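Local coordinates for Serine/threonine-protein kinase Tel1 (Chaetomium thermophilum, PDB 6SKY) that probably acts as a serine/threonine protein kinase that senses DNA damage and activates checkpoint signalling, and binds an ATP analogue with magnesium in its kinase domain, at residues Ser1655-Ser1664 with Leu1841-Thr1851; Pro1760-Ile1768 with Leu1787-Phe1798. All coordinates share one frame; numbering follows the deposited sequence.

Contact 1. Residues Ser1655-Ser1664 with Leu1841-Thr1851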
loop_
_atom_site.group_PDB
_atom_site.type_symbol
_atom_site.label_atom_id
_atom_site.label_comp_id
_atom_site.label_asym_id
_atom_site.label_seq_id
_atom_site.Cartn_x
_atom_site.Cartn_y
_atom_site.Cartn_z
ATOM N N SER A 1655 4.537 38.405 19.968
ATOM C CA SER A 1655 4.462 39.217 21.167
ATOM C C SER A 1655 5.489 40.334 21.091
ATOM O O SER A 1655 6.337 40.375 20.202
ATOM C CB SER A 1655 4.679 38.367 22.421
ATOM O OG SER A 1655 5.892 37.649 22.345
ATOM N N GLN A 1656 5.395 41.253 22.040
ATOM C CA GLN A 1656 6.330 42.355 22.157
ATOM C C GLN A 1656 7.360 42.130 23.244
ATOM O O GLN A 1656 8.058 43.070 23.615
ATOM C CB GLN A 1656 5.583 43.653 22.428
ATOM C CG GLN A 1656 4.745 44.133 21.276
ATOM C CD GLN A 1656 5.560 44.820 20.215
ATOM O OE1 GLN A 1656 5.516 44.450 19.048
ATOM N NE2 GLN A 1656 6.301 45.838 20.612
ATOM N N LEU A 1657 7.478 40.911 23.760
ATOM C CA LEU A 1657 8.383 40.676 24.875
ATOM C C LEU A 1657 9.830 40.951 24.503
ATOM O O LEU A 1657 10.642 41.274 25.375
ATOM C CB LEU A 1657 8.229 39.250 25.380
ATOM C CG LEU A 1657 7.075 39.041 26.350
ATOM C CD1 LEU A 1657 7.195 37.697 26.999
ATOM C CD2 LEU A 1657 7.082 40.124 27.389
ATOM N N GLN A 1658 10.173 40.847 23.223
ATOM C CA GLN A 1658 11.544 41.117 22.813
ATOM C C GLN A 1658 11.888 42.588 22.969
ATOM O O GLN A 1658 13.005 42.929 23.364
ATOM C CB GLN A 1658 11.761 40.667 21.376
ATOM C CG GLN A 1658 12.595 39.419 21.250
ATOM C CD GLN A 1658 13.601 39.518 20.124
ATOM O OE1 GLN A 1658 13.634 40.505 19.389
ATOM N NE2 GLN A 1658 14.435 38.496 19.987
ATOM N N GLU A 1659 10.937 43.478 22.694
ATOM C CA GLU A 1659 11.204 44.899 22.876
ATOM C C GLU A 1659 11.254 45.265 24.350
ATOM O O GLU A 1659 12.096 46.063 24.766
ATOM C CB GLU A 1659 10.150 45.730 22.160
ATOM C CG GLU A 1659 9.318 44.943 21.178
ATOM C CD GLU A 1659 10.100 44.448 19.972
ATOM O OE1 GLU A 1659 11.197 44.981 19.704
ATOM O OE2 GLU A 1659 9.613 43.517 19.293
ATOM N N TYR A 1660 10.363 44.695 25.155
ATOM C CA TYR A 1660 10.410 44.959 26.584
ATOM C C TYR A 1660 11.700 44.447 27.194
ATOM O O TYR A 1660 12.168 44.993 28.196
ATOM C CB TYR A 1660 9.222 44.317 27.286
ATOM C CG TYR A 1660 7.874 44.677 26.733
ATOM C CD1 TYR A 1660 7.681 45.821 25.995
ATOM C CD2 TYR A 1660 6.788 43.863 26.963
ATOM C CE1 TYR A 1660 6.450 46.131 25.497
ATOM C CE2 TYR A 1660 5.561 44.170 26.478
ATOM C CZ TYR A 1660 5.394 45.298 25.745
ATOM O OH TYR A 1660 4.149 45.588 25.263
ATOM N N ARG A 1661 12.283 43.398 26.622
ATOM C CA ARG A 1661 13.545 42.895 27.148
ATOM C C ARG A 1661 14.737 43.646 26.591
ATOM O O ARG A 1661 15.788 43.684 27.232
ATOM C CB ARG A 1661 13.679 41.407 26.861
ATOM C CG ARG A 1661 12.759 40.600 27.726
ATOM C CD ARG A 1661 12.644 39.177 27.279
ATOM N NE ARG A 1661 11.621 38.497 28.060
ATOM C CZ ARG A 1661 11.258 37.237 27.876
ATOM N NH1 ARG A 1661 11.835 36.509 26.933
ATOM N NH2 ARG A 1661 10.317 36.708 28.636
ATOM N N ARG A 1662 14.599 44.241 25.411
ATOM C CA ARG A 1662 15.653 45.106 24.906
ATOM C C ARG A 1662 15.725 46.399 25.702
ATOM O O ARG A 1662 16.817 46.883 26.011
ATOM C CB ARG A 1662 15.418 45.401 23.431
ATOM C CG ARG A 1662 16.482 46.260 22.808
ATOM C CD ARG A 1662 16.085 46.694 21.420
ATOM N NE ARG A 1662 14.944 47.598 21.438
ATOM C CZ ARG A 1662 15.034 48.908 21.645
ATOM N NH1 ARG A 1662 16.216 49.465 21.860
ATOM N NH2 ARG A 1662 13.945 49.661 21.642
ATOM N N LEU A 1663 14.572 46.971 26.045
ATOM C CA LEU A 1663 14.549 48.209 26.815
ATOM C C LEU A 1663 15.044 47.983 28.236
ATOM O O LEU A 1663 16.036 48.578 28.664
ATOM C CB LEU A 1663 13.138 48.783 26.829
ATOM C CG LEU A 1663 12.611 49.224 25.476
ATOM C CD1 LEU A 1663 11.147 49.559 25.575
ATOM C CD2 LEU A 1663 13.389 50.416 25.017
ATOM N N SER A 1664 14.365 47.119 28.985
ATOM C CA SER A 1664 14.711 46.860 30.381
ATOM C C SER A 1664 15.903 45.909 30.441
ATOM O O SER A 1664 15.826 44.781 30.927
ATOM C CB SER A 1664 13.511 46.300 31.128
ATOM O OG SER A 1664 13.026 45.129 30.509
ATOM N N LEU A 1841 -2.521 44.806 23.446
ATOM C CA LEU A 1841 -1.705 45.443 24.470
ATOM C C LEU A 1841 -2.009 44.889 25.850
ATOM O O LEU A 1841 -1.107 44.763 26.678
ATOM C CB LEU A 1841 -1.927 46.950 24.432
ATOM C CG LEU A 1841 -1.130 47.840 25.368
ATOM C CD1 LEU A 1841 0.320 47.826 24.993
ATOM C CD2 LEU A 1841 -1.671 49.230 25.303
ATOM N N LEU A 1842 -3.263 44.538 26.110
ATOM C CA LEU A 1842 -3.598 43.877 27.370
ATOM C C LEU A 1842 -2.911 42.524 27.488
ATOM O O LEU A 1842 -2.359 42.177 28.540
ATOM C CB LEU A 1842 -5.105 43.704 27.483
ATOM C CG LEU A 1842 -5.836 44.788 28.245
ATOM C CD1 LEU A 1842 -7.286 44.419 28.331
ATOM C CD2 LEU A 1842 -5.232 44.925 29.612
ATOM N N ILE A 1843 -2.950 41.737 26.418
ATOM C CA ILE A 1843 -2.306 40.430 26.435
ATOM C C ILE A 1843 -0.803 40.568 26.623
ATOM O O ILE A 1843 -0.186 39.807 27.377
ATOM C CB ILE A 1843 -2.654 39.666 25.152
ATOM C CG1 ILE A 1843 -4.117 39.251 25.188
ATOM C CG2 ILE A 1843 -1.772 38.471 24.998
ATOM C CD1 ILE A 1843 -4.715 39.114 23.840
ATOM N N ASN A 1844 -0.189 41.543 25.955
ATOM C CA ASN A 1844 1.243 41.749 26.127
ATOM C C ASN A 1844 1.589 42.229 27.526
ATOM O O ASN A 1844 2.659 41.902 28.037
ATOM C CB ASN A 1844 1.758 42.729 25.091
ATOM C CG ASN A 1844 2.000 42.079 23.770
ATOM O OD1 ASN A 1844 1.509 42.524 22.746
ATOM N ND2 ASN A 1844 2.760 41.007 23.782
ATOM N N THR A 1845 0.706 42.983 28.173
ATOM C CA THR A 1845 0.964 43.359 29.558
ATOM C C THR A 1845 0.910 42.152 30.482
ATOM O O THR A 1845 1.743 42.020 31.382
ATOM C CB THR A 1845 -0.035 44.411 30.017
ATOM O OG1 THR A 1845 0.004 45.518 29.119
ATOM C CG2 THR A 1845 0.317 44.894 31.393
ATOM N N ILE A 1846 -0.071 41.272 30.291
ATOM C CA ILE A 1846 -0.133 40.049 31.092
ATOM C C ILE A 1846 1.133 39.224 30.905
ATOM O O ILE A 1846 1.733 38.733 31.873
ATOM C CB ILE A 1846 -1.384 39.237 30.729
ATOM C CG1 ILE A 1846 -2.647 39.993 31.111
ATOM C CG2 ILE A 1846 -1.365 37.909 31.417
ATOM C CD1 ILE A 1846 -3.897 39.288 30.706
ATOM N N LEU A 1847 1.563 39.061 29.656
ATOM C CA LEU A 1847 2.789 38.321 29.391
ATOM C C LEU A 1847 3.981 38.958 30.084
ATOM O O LEU A 1847 4.802 38.265 30.684
ATOM C CB LEU A 1847 3.040 38.240 27.893
ATOM C CG LEU A 1847 2.187 37.296 27.072
ATOM C CD1 LEU A 1847 2.657 37.361 25.655
ATOM C CD2 LEU A 1847 2.326 35.915 27.613
ATOM N N TYR A 1848 4.106 40.280 29.998
ATOM C CA TYR A 1848 5.239 40.947 30.626
ATOM C C TYR A 1848 5.222 40.767 32.132
ATOM O O TYR A 1848 6.270 40.590 32.752
ATOM C CB TYR A 1848 5.246 42.427 30.271
ATOM C CG TYR A 1848 6.318 43.202 30.979
ATOM C CD1 TYR A 1848 7.625 43.136 30.561
ATOM C CD2 TYR A 1848 6.021 44.000 32.064
ATOM C CE1 TYR A 1848 8.598 43.827 31.199
ATOM C CE2 TYR A 1848 6.995 44.691 32.710
ATOM C CZ TYR A 1848 8.281 44.602 32.270
ATOM O OH TYR A 1848 9.268 45.297 32.905
ATOM N N LEU A 1849 4.046 40.820 32.746
ATOM C CA LEU A 1849 3.982 40.639 34.188
ATOM C C LEU A 1849 4.341 39.222 34.592
ATOM O O LEU A 1849 4.807 39.002 35.710
ATOM C CB LEU A 1849 2.597 40.994 34.707
ATOM C CG LEU A 1849 2.241 42.466 34.827
ATOM C CD1 LEU A 1849 0.793 42.574 35.168
ATOM C CD2 LEU A 1849 3.080 43.126 35.874
ATOM N N ARG A 1850 4.122 38.249 33.713
ATOM C CA ARG A 1850 4.553 36.886 34.010
ATOM C C ARG A 1850 6.064 36.722 34.106
ATOM O O ARG A 1850 6.516 35.678 34.572
ATOM C CB ARG A 1850 4.033 35.928 32.955
ATOM C CG ARG A 1850 2.750 35.247 33.310
ATOM C CD ARG A 1850 2.402 34.276 32.221
ATOM N NE ARG A 1850 3.596 33.619 31.705
ATOM C CZ ARG A 1850 4.064 32.462 32.153
ATOM N NH1 ARG A 1850 3.438 31.828 33.130
ATOM N NH2 ARG A 1850 5.161 31.941 31.626
ATOM N N THR A 1851 6.857 37.692 33.670
ATOM C CA THR A 1851 8.307 37.571 33.715
ATOM C C THR A 1851 8.941 38.372 34.838
ATOM O O THR A 1851 10.166 38.416 34.927
ATOM C CB THR A 1851 8.929 38.009 32.387
ATOM O OG1 THR A 1851 8.861 39.429 32.273
ATOM C CG2 THR A 1851 8.200 37.400 31.227
#
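Tyr1660, whose CG stands opposite its own carbonyl carbon, leans out from helix 1657-1663, and Tyr1848 holds its CG on the far side from its backbone N (chi1 175°), which turns the second ring toward the first. These two tyrosines bridge a pair of helices in a region consistent with the alpha solenoid of this kinase. The axes cross at -52° and come no nearer than 10.7 Å, a spacing spanned by large side chains. The ring planes stand 85° apart, yet the approach is slanting: CD2 of Tyr1660 meets CD1 of Tyr1848 at 3.8 Å, and the same carbon of Tyr1848 also packs on CB of Tyr1660. At the far end of its ring, Tyr1660 sets OH against CB of Asn1844, 3.7 Å away. One face of this ring is occupied from within its own helical segment by the carbonyl of Gln1656, with O centred 3.5 Å above the ring plane. Leu1657 packs beside Tyr1848, its CD2 branch 3.8 Å from CA of Tyr1848 and at the edge of that ring, near its plane. Toward the start of the shorter segment, CB of Ser1655 rests on CD1 of Leu1847.

The hydroxyl of the buried Tyr1848 is hydrogen-bonded with Ser1670 OG, and Phe1800 meets its ring edge-to-face. Pro2732 of helix 2732-2755 packs on both Leu1657 and Leu1847. From helix 1657-1663, an extended Arg1661 brings NH2 to 3.4 Å from CG2 of Thr1851, the methyl lying at the guanidinium edge. Thr1851 OG1 donates to Tyr1848 O at 2.9 Å.

Contact 2. Residues Pro1760-Ile1768 with Leu1787-Phe1798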
loop_
_atom_site.group_PDB
_atom_site.type_symbol
_atom_site.label_atom_id
_atom_site.label_comp_id
_atom_site.label_asym_id
_atom_site.label_seq_id
_atom_site.Cartn_x
_atom_site.Cartn_y
_atom_site.Cartn_z
ATOM N N PRO A 1760 -9.445 54.998 20.574
ATOM C CA PRO A 1760 -8.014 54.859 20.278
ATOM C C PRO A 1760 -7.085 55.489 21.301
ATOM O O PRO A 1760 -5.871 55.517 21.090
ATOM C CB PRO A 1760 -7.876 55.552 18.919
ATOM C CG PRO A 1760 -9.233 55.500 18.333
ATOM C CD PRO A 1760 -10.163 55.668 19.482
ATOM N N ASN A 1761 -7.624 56.009 22.399
ATOM C CA ASN A 1761 -6.813 56.589 23.459
ATOM C C ASN A 1761 -7.071 55.911 24.796
ATOM O O ASN A 1761 -6.929 56.531 25.846
ATOM C CB ASN A 1761 -7.057 58.090 23.569
ATOM C CG ASN A 1761 -6.493 58.856 22.401
ATOM O OD1 ASN A 1761 -7.233 59.407 21.591
ATOM N ND2 ASN A 1761 -5.174 58.899 22.308
ATOM N N TRP A 1762 -7.456 54.637 24.771
ATOM C CA TRP A 1762 -7.667 53.908 26.014
ATOM C C TRP A 1762 -6.372 53.792 26.800
ATOM O O TRP A 1762 -6.340 54.023 28.012
ATOM C CB TRP A 1762 -8.241 52.527 25.714
ATOM C CG TRP A 1762 -8.225 51.591 26.872
ATOM C CD1 TRP A 1762 -9.072 51.587 27.927
ATOM C CD2 TRP A 1762 -7.324 50.502 27.079
ATOM N NE1 TRP A 1762 -8.754 50.574 28.785
ATOM C CE2 TRP A 1762 -7.682 49.891 28.283
ATOM C CE3 TRP A 1762 -6.243 49.990 26.363
ATOM C CZ2 TRP A 1762 -7.003 48.800 28.787
ATOM C CZ3 TRP A 1762 -5.574 48.911 26.865
ATOM C CH2 TRP A 1762 -5.953 48.327 28.063
ATOM N N SER A 1763 -5.285 53.443 26.114
ATOM C CA SER A 1763 -4.015 53.226 26.791
ATOM C C SER A 1763 -3.520 54.492 27.465
ATOM O O SER A 1763 -3.029 54.445 28.594
ATOM C CB SER A 1763 -2.984 52.718 25.794
ATOM O OG SER A 1763 -3.097 53.422 24.576
ATOM N N GLN A 1764 -3.653 55.636 26.798
ATOM C CA GLN A 1764 -3.146 56.888 27.346
ATOM C C GLN A 1764 -3.924 57.310 28.583
ATOM O O GLN A 1764 -3.335 57.665 29.612
ATOM C CB GLN A 1764 -3.207 57.965 26.272
ATOM C CG GLN A 1764 -3.179 59.366 26.796
ATOM C CD GLN A 1764 -3.488 60.370 25.717
ATOM O OE1 GLN A 1764 -3.325 60.089 24.533
ATOM N NE2 GLN A 1764 -3.949 61.546 26.117
ATOM N N HIS A 1765 -5.251 57.257 28.506
ATOM C CA HIS A 1765 -6.077 57.605 29.653
ATOM C C HIS A 1765 -5.828 56.666 30.823
ATOM O O HIS A 1765 -5.686 57.111 31.967
ATOM C CB HIS A 1765 -7.545 57.586 29.251
ATOM C CG HIS A 1765 -7.874 58.514 28.126
ATOM N ND1 HIS A 1765 -7.198 59.696 27.917
ATOM C CD2 HIS A 1765 -8.808 58.437 27.151
ATOM C CE1 HIS A 1765 -7.698 60.303 26.857
ATOM N NE2 HIS A 1765 -8.674 59.559 26.372
ATOM N N LEU A 1766 -5.766 55.359 30.560
ATOM C CA LEU A 1766 -5.566 54.403 31.644
ATOM C C LEU A 1766 -4.177 54.528 32.247
ATOM O O LEU A 1766 -4.010 54.398 33.463
ATOM C CB LEU A 1766 -5.807 52.985 31.144
ATOM C CG LEU A 1766 -5.708 51.891 32.197
ATOM C CD1 LEU A 1766 -6.688 52.139 33.305
ATOM C CD2 LEU A 1766 -5.971 50.564 31.572
ATOM N N ALA A 1767 -3.169 54.799 31.422
ATOM C CA ALA A 1767 -1.825 54.984 31.943
ATOM C C ALA A 1767 -1.748 56.207 32.835
ATOM O O ALA A 1767 -1.119 56.166 33.894
ATOM C CB ALA A 1767 -0.832 55.092 30.792
ATOM N N ILE A 1768 -2.384 57.309 32.428
ATOM C CA ILE A 1768 -2.402 58.497 33.278
ATOM C C ILE A 1768 -3.133 58.209 34.580
ATOM O O ILE A 1768 -2.671 58.580 35.665
ATOM C CB ILE A 1768 -3.033 59.682 32.530
ATOM C CG1 ILE A 1768 -2.176 60.070 31.333
ATOM C CG2 ILE A 1768 -3.170 60.862 33.446
ATOM C CD1 ILE A 1768 -2.813 61.100 30.453
ATOM N N LEU A 1787 2.866 61.272 28.667
ATOM C CA LEU A 1787 1.848 60.343 28.194
ATOM C C LEU A 1787 0.762 61.068 27.421
ATOM O O LEU A 1787 0.240 60.541 26.434
ATOM C CB LEU A 1787 1.247 59.574 29.368
ATOM C CG LEU A 1787 2.141 58.518 30.013
ATOM C CD1 LEU A 1787 1.621 58.148 31.374
ATOM C CD2 LEU A 1787 2.211 57.299 29.143
ATOM N N SER A 1788 0.419 62.287 27.841
ATOM C CA SER A 1788 -0.643 63.019 27.163
ATOM C C SER A 1788 -0.153 63.706 25.894
ATOM O O SER A 1788 -0.884 63.766 24.901
ATOM C CB SER A 1788 -1.254 64.038 28.117
ATOM O OG SER A 1788 -0.251 64.597 28.938
ATOM N N LYS A 1789 1.072 64.228 25.900
ATOM C CA LYS A 1789 1.550 64.978 24.743
ATOM C C LYS A 1789 2.062 64.055 23.646
ATOM O O LYS A 1789 1.512 64.028 22.542
ATOM C CB LYS A 1789 2.648 65.952 25.165
ATOM C CG LYS A 1789 2.276 66.854 26.325
ATOM C CD LYS A 1789 1.377 67.992 25.910
ATOM C CE LYS A 1789 1.333 69.042 27.002
ATOM N NZ LYS A 1789 0.717 70.311 26.529
ATOM N N VAL A 1790 3.111 63.285 23.934
ATOM C CA VAL A 1790 3.772 62.496 22.903
ATOM C C VAL A 1790 2.830 61.430 22.368
ATOM O O VAL A 1790 2.071 60.807 23.121
ATOM C CB VAL A 1790 5.058 61.865 23.454
ATOM C CG1 VAL A 1790 5.837 61.215 22.341
ATOM C CG2 VAL A 1790 5.892 62.908 24.144
ATOM N N LYS A 1791 2.878 61.210 21.061
ATOM C CA LYS A 1791 1.996 60.269 20.392
ATOM C C LYS A 1791 2.640 58.892 20.335
ATOM O O LYS A 1791 3.804 58.759 19.954
ATOM C CB LYS A 1791 1.677 60.758 18.983
ATOM C CG LYS A 1791 1.190 59.679 18.044
ATOM C CD LYS A 1791 1.024 60.221 16.636
ATOM C CE LYS A 1791 0.586 59.135 15.675
ATOM N NZ LYS A 1791 0.259 59.681 14.331
ATOM N N GLY A 1792 1.875 57.871 20.707
ATOM C CA GLY A 1792 2.371 56.515 20.691
ATOM C C GLY A 1792 3.281 56.152 21.836
ATOM O O GLY A 1792 3.857 55.063 21.821
ATOM N N PHE A 1793 3.434 57.027 22.823
ATOM C CA PHE A 1793 4.280 56.729 23.968
ATOM C C PHE A 1793 3.568 55.853 24.980
ATOM O O PHE A 1793 4.208 55.025 25.637
ATOM C CB PHE A 1793 4.729 58.028 24.626
ATOM C CG PHE A 1793 5.686 57.841 25.756
ATOM C CD1 PHE A 1793 7.027 57.663 25.516
ATOM C CD2 PHE A 1793 5.252 57.878 27.057
ATOM C CE1 PHE A 1793 7.905 57.506 26.548
ATOM C CE2 PHE A 1793 6.132 57.720 28.089
ATOM C CZ PHE A 1793 7.457 57.533 27.834
ATOM N N ALA A 1794 2.254 56.013 25.112
ATOM C CA ALA A 1794 1.509 55.262 26.112
ATOM C C ALA A 1794 1.485 53.779 25.788
ATOM O O ALA A 1794 1.597 52.944 26.688
ATOM C CB ALA A 1794 0.094 55.805 26.223
ATOM N N GLU A 1795 1.348 53.427 24.515
ATOM C CA GLU A 1795 1.378 52.019 24.150
ATOM C C GLU A 1795 2.747 51.402 24.381
ATOM O O GLU A 1795 2.839 50.219 24.715
ATOM C CB GLU A 1795 0.961 51.840 22.698
ATOM C CG GLU A 1795 -0.515 52.050 22.458
ATOM C CD GLU A 1795 -0.873 53.500 22.225
ATOM O OE1 GLU A 1795 -0.052 54.228 21.630
ATOM O OE2 GLU A 1795 -1.980 53.914 22.631
ATOM N N ARG A 1796 3.819 52.168 24.204
ATOM C CA ARG A 1796 5.146 51.620 24.444
ATOM C C ARG A 1796 5.462 51.529 25.926
ATOM O O ARG A 1796 6.280 50.697 26.323
ATOM C CB ARG A 1796 6.212 52.460 23.741
ATOM C CG ARG A 1796 5.931 52.710 22.285
ATOM C CD ARG A 1796 7.199 52.803 21.462
ATOM N NE ARG A 1796 8.129 53.818 21.943
ATOM C CZ ARG A 1796 8.037 55.115 21.669
ATOM N NH1 ARG A 1796 7.042 55.570 20.923
ATOM N NH2 ARG A 1796 8.936 55.963 22.151
ATOM N N ALA A 1797 4.833 52.359 26.751
ATOM C CA ALA A 1797 5.161 52.432 28.164
ATOM C C ALA A 1797 4.139 51.765 29.063
ATOM O O ALA A 1797 4.343 51.727 30.273
ATOM C CB ALA A 1797 5.327 53.889 28.586
ATOM N N PHE A 1798 3.051 51.245 28.511
ATOM C CA PHE A 1798 1.980 50.688 29.334
ATOM C C PHE A 1798 2.424 49.567 30.268
ATOM O O PHE A 1798 2.084 49.623 31.465
ATOM C CB PHE A 1798 0.851 50.236 28.409
ATOM C CG PHE A 1798 -0.432 49.986 29.103
ATOM C CD1 PHE A 1798 -1.197 51.034 29.547
ATOM C CD2 PHE A 1798 -0.884 48.704 29.301
ATOM C CE1 PHE A 1798 -2.374 50.808 30.180
ATOM C CE2 PHE A 1798 -2.064 48.477 29.934
ATOM C CZ PHE A 1798 -2.809 49.529 30.375
#
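Phe1798 inserts its ring as a knob into a hole formed by Trp1762, Ser1763, Leu1766 and Ala1767, joining helices 1762-1771 and 1793-1808 in what is probably part of the alpha solenoid. Its CG lies trans to the backbone N (chi1 -165°), which carries the ring from helix 1793-1798 across to helix 1762-1768. CD2 of Leu1766 meets the ring in its plane, 3.5 Å from CZ of Phe1798. On Trp1762 the six-membered ring is inclined to the phenyl by 45°, with CH2 4.1 Å from CZ of Phe1798, while Trp1827 meets the indole edge-to-face.

Where the backbones draw together, the side chain is small: CB of Ala1794 lies 3.6 Å from CA of Gln1764, in keeping with an axis separation of 8.4 Å at a crossing of 58°. Helix 1787-1789 extends the contact. CB of Ala1767 packs on CD1 of Leu1787 at 4.0 Å, and Ile1768 and Leu1787 run past each other in opposite directions. Gln1764, extended beyond CG, lies along the end of that helix, its CG 3.6 Å from Leu1787 O and its NE2 3.8 Å from Ser1788 CA. Ser1788 OG turns back to the carbonyls of Pro1784 and Pro1785.

The side chains meeting the phenyl ring do so mostly through carbon, so this part of the contact appears to depend chiefly on shape and on burial of hydrocarbon surface.

Following the chain from its N terminus, residues 1655-1664 come first, and residues 1841-1851, beginning 177 positions after the end of that segment, close the long, wholly helix-and-loop excursion of contact 1. Within that excursion, after helices 1670-1684 and 1687-1706, residues 1760-1768 are joined by residues 1787-1798, so the short loop of contact 2 is nested inside the larger one. The centres lie about 16 Å apart, and the two contacts touch: helix 1836-1849 packs against both elements of contact 2, with Thr1845 OG1 3.3 Å from Phe1798 CD2 and Leu1842 CG 3.5 Å from Trp1762 CH2. Helix 1836-1849 thus ties helices 1762-1771 and 1793-1808 to helix 1657-1663.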